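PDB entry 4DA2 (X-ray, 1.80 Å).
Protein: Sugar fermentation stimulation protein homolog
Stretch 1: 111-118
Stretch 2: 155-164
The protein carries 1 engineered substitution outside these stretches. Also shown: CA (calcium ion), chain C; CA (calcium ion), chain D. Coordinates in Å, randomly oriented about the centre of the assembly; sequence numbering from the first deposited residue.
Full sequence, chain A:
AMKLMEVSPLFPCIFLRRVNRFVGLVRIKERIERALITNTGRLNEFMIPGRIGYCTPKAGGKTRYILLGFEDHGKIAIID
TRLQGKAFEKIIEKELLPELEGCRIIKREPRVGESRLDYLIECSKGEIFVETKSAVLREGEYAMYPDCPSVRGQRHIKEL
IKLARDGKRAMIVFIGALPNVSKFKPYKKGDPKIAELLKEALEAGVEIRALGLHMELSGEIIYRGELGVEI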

# COMPACT_ATOMS: atom_id res chain seq x y z
N ARG A 111 -6.30 16.14 8.78
CA ARG A 111 -7.63 16.34 8.23
C ARG A 111 -7.58 17.19 6.96
O ARG A 111 -6.88 18.20 6.90
CB ARG A 111 -8.53 17.03 9.25
CG ARG A 111 -9.02 16.18 10.39
CD ARG A 111 -10.01 17.00 11.20
NE ARG A 111 -10.69 16.25 12.26
CZ ARG A 111 -11.79 15.51 12.08
NH1 ARG A 111 -12.33 15.38 10.87
NH2 ARG A 111 -12.33 14.89 13.12
N VAL A 112 -8.30 16.74 5.94
CA VAL A 112 -8.46 17.45 4.68
C VAL A 112 -9.92 17.28 4.28
O VAL A 112 -10.38 16.14 4.03
CB VAL A 112 -7.58 16.84 3.54
CG1 VAL A 112 -7.79 17.60 2.25
CG2 VAL A 112 -6.11 16.81 3.92
N GLY A 113 -10.63 18.39 4.20
CA GLY A 113 -12.07 18.37 3.88
C GLY A 113 -12.83 17.49 4.87
O GLY A 113 -12.76 17.70 6.08
N GLU A 114 -13.55 16.50 4.35
CA GLU A 114 -14.34 15.61 5.19
C GLU A 114 -13.58 14.38 5.68
O GLU A 114 -14.14 13.56 6.40
CB GLU A 114 -15.57 15.12 4.42
CG GLU A 114 -16.55 16.18 3.99
CD GLU A 114 -17.56 15.63 3.00
OE1 GLU A 114 -17.56 14.41 2.74
OE2 GLU A 114 -18.35 16.44 2.47
N SER A 115 -12.31 14.27 5.29
CA SER A 115 -11.57 13.05 5.50
C SER A 115 -10.19 13.32 6.12
O SER A 115 -9.95 14.39 6.70
CB SER A 115 -11.45 12.31 4.15
OG SER A 115 -11.03 10.98 4.31
N ARG A 116 -9.29 12.35 6.01
CA ARG A 116 -7.88 12.53 6.39
C ARG A 116 -7.04 11.91 5.29
O ARG A 116 -7.39 10.83 4.79
CB ARG A 116 -7.55 11.78 7.70
CG ARG A 116 -8.22 12.39 8.96
CD ARG A 116 -7.88 11.63 10.20
NE ARG A 116 -8.00 12.49 11.38
CZ ARG A 116 -9.01 12.49 12.24
NH1 ARG A 116 -10.04 11.66 12.08
NH2 ARG A 116 -8.98 13.33 13.27
N LEU A 117 -5.95 12.57 4.91
CA LEU A 117 -5.01 11.98 3.95
C LEU A 117 -3.76 11.54 4.70
O LEU A 117 -3.49 12.03 5.79
CB LEU A 117 -4.66 12.98 2.86
CG LEU A 117 -5.81 13.43 1.97
CD1 LEU A 117 -5.32 14.53 0.99
CD2 LEU A 117 -6.42 12.24 1.22
N ASP A 118 -2.98 10.63 4.10
CA ASP A 118 -1.88 10.00 4.82
C ASP A 118 -0.83 10.95 5.35
O ASP A 118 -0.45 10.84 6.53
CB ASP A 118 -1.19 8.95 3.96
CG ASP A 118 -2.04 7.76 3.73
OD1 ASP A 118 -2.93 7.46 4.56
OD2 ASP A 118 -1.83 7.07 2.70
N ARG A 155 -13.59 9.15 -1.48
CA ARG A 155 -13.47 10.37 -0.67
C ARG A 155 -12.08 10.96 -0.73
O ARG A 155 -11.94 12.15 -0.89
CB ARG A 155 -13.83 10.09 0.80
CG ARG A 155 -15.32 10.14 1.07
CD ARG A 155 -15.59 9.96 2.59
NE ARG A 155 -16.82 9.22 2.82
CZ ARG A 155 -16.91 8.08 3.51
NH1 ARG A 155 -15.83 7.53 4.09
NH2 ARG A 155 -18.09 7.50 3.64
N HIS A 156 -11.06 10.12 -0.58
CA HIS A 156 -9.69 10.61 -0.62
C HIS A 156 -9.37 11.25 -1.95
O HIS A 156 -8.77 12.31 -1.99
CB HIS A 156 -8.70 9.49 -0.32
CG HIS A 156 -8.75 8.96 1.07
ND1 HIS A 156 -8.23 7.73 1.41
CD2 HIS A 156 -9.26 9.49 2.22
CE1 HIS A 156 -8.39 7.53 2.71
NE2 HIS A 156 -9.04 8.57 3.22
N ILE A 157 -9.75 10.61 -3.05
CA ILE A 157 -9.44 11.15 -4.39
C ILE A 157 -10.17 12.49 -4.61
O ILE A 157 -9.60 13.44 -5.18
CB ILE A 157 -9.69 10.13 -5.53
CG1 ILE A 157 -8.78 8.90 -5.34
CG2 ILE A 157 -9.42 10.80 -6.94
CD1 ILE A 157 -9.32 7.59 -6.00
N LYS A 158 -11.41 12.58 -4.11
CA LYS A 158 -12.16 13.83 -4.17
C LYS A 158 -11.48 14.97 -3.43
O LYS A 158 -11.41 16.09 -3.94
CB LYS A 158 -13.63 13.63 -3.74
CG LYS A 158 -14.45 12.85 -4.79
CD LYS A 158 -15.89 12.60 -4.32
CE LYS A 158 -16.74 12.01 -5.44
NZ LYS A 158 -18.15 11.81 -5.00
N GLU A 159 -10.91 14.68 -2.26
CA GLU A 159 -10.21 15.72 -1.51
C GLU A 159 -8.92 16.13 -2.22
O GLU A 159 -8.53 17.30 -2.18
CB GLU A 159 -9.91 15.27 -0.08
CG GLU A 159 -11.14 14.99 0.78
CD GLU A 159 -12.05 16.21 0.99
OE1 GLU A 159 -11.68 17.35 0.62
OE2 GLU A 159 -13.14 16.00 1.53
N LEU A 160 -8.25 15.16 -2.86
CA LEU A 160 -7.04 15.44 -3.64
C LEU A 160 -7.36 16.38 -4.81
O LEU A 160 -6.60 17.32 -5.09
CB LEU A 160 -6.38 14.13 -4.13
CG LEU A 160 -5.72 13.28 -3.04
CD1 LEU A 160 -5.42 11.86 -3.59
CD2 LEU A 160 -4.44 13.92 -2.58
N ILE A 161 -8.44 16.08 -5.52
CA ILE A 161 -8.89 16.88 -6.65
C ILE A 161 -9.17 18.32 -6.18
O ILE A 161 -8.72 19.29 -6.82
CB ILE A 161 -10.15 16.26 -7.30
CG1 ILE A 161 -9.79 14.97 -8.05
CG2 ILE A 161 -10.83 17.29 -8.24
CD1 ILE A 161 -10.99 14.14 -8.49
N LYS A 162 -9.87 18.47 -5.06
CA LYS A 162 -10.20 19.80 -4.55
C LYS A 162 -8.93 20.60 -4.17
O LYS A 162 -8.82 21.78 -4.49
CB LYS A 162 -11.18 19.70 -3.39
CG LYS A 162 -11.31 20.99 -2.52
CD LYS A 162 -12.10 22.11 -3.17
CE LYS A 162 -12.62 23.08 -2.11
NZ LYS A 162 -12.56 24.48 -2.57
N LEU A 163 -7.99 19.95 -3.49
CA LEU A 163 -6.69 20.57 -3.20
C LEU A 163 -6.03 21.11 -4.50
O LEU A 163 -5.65 22.29 -4.57
CB LEU A 163 -5.76 19.55 -2.53
CG LEU A 163 -6.04 19.24 -1.06
CD1 LEU A 163 -5.17 18.08 -0.65
CD2 LEU A 163 -5.70 20.45 -0.23
N ALA A 164 -5.93 20.27 -5.54
CA ALA A 164 -5.28 20.66 -6.80
C ALA A 164 -5.98 21.83 -7.48
O ALA A 164 -5.33 22.70 -8.05
CB ALA A 164 -5.18 19.49 -7.75
CA CA C . -3.52 5.43 2.64
CA CA D . -4.69 7.17 6.01
O HOH W 1 -5.79 8.74 4.42
O HOH W 2 -5.40 4.19 1.77
O HOH W 3 -5.29 5.33 4.55
O HOH W 4 -1.73 4.43 4.01
O HOH W 5 -7.23 7.13 6.58

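The most unusual feature of this contact is a helix glutamate that reaches into the tip of a tight turn. E159 OE2 accepts a hydrogen bond from the backbone nitrogen E114 N at 2.9 Å. The N-H...O angle is 167°, so the bond is nearly straight. It is the one clear hydrogen bond across the contact.

The turn is type II' and runs from V112 to S115. Two backbone hydrogen bonds close it: V112 N to S115 O and S115 N to V112 O, each 3.0 Å. The short strands 111-112 and 115-116 lead into and out of it. The amide of E114 is not used in this pairing and is free to meet the carboxylate.

G113 sits at the second position of the turn, with phi 56° and psi -124°. The positive phi by itself favours glycine. Packing adds a second reason. G113 CA lies 3.4 Å from E159 OE1, and an ideal CB on G113 would point toward the helix and come within 2.0 Å of E159 OE1. That is a clash. The bare glycine lets the carboxylate lie close against the turn.

The second stretch is helical throughout, with regular i to i+4 hydrogen bonds from E159 N to R155 O through A164 N to L160 O. H156, E159, L160 and L163 bring their side chains to the first stretch. This spacing of three or four residues keeps them along one side of the helix. I157 points away. In the backbone register, G113 CA lies 6.3 Å from E159 CA, and L117 CA lies 6.7 Å from H156 CA.

E159 has the largest covered area of any residue here. Its chi1 and chi2 are both m, which folds the side chain rather than extending it. Its aliphatic part also packs: E159 CB is 3.9 Å from V112 CG1.

Apolar contacts lie to one side of the polar one. V112 CG1 meets L163 CD1 at 3.9 Å. L117 CD1 touches L160 CD2 at 3.7 Å and L163 CD1 at 3.9 Å. L117 CD2 approaches H156 CB at 3.9 Å. The CA-to-CB bond of L117 points sideways, but the end of the side chain comes nearer to the helix. V112, L117, L160 and L163 are all buried, so these contacts shield hydrocarbon from solvent.

H156 meets the strand with its ring. S115 OG lies at the ring edge, near its plane, 3.1 Å from H156 CD2. H156 NE2 is 3.2 Å from R116 O, but the angle is poor and this is not a hydrogen bond. H156 ND1 is satisfied elsewhere in the structure.

R116 O instead accepts a hydrogen bond from water 1 at 2.7 Å. Water 1 also binds the chain D calcium at 2.5 Å, so it links the strand to the metal site. D118 bridges both ions. Its OD1 is 2.3 Å from the chain D calcium, and its OD2 is 2.4 Å from the chain C calcium.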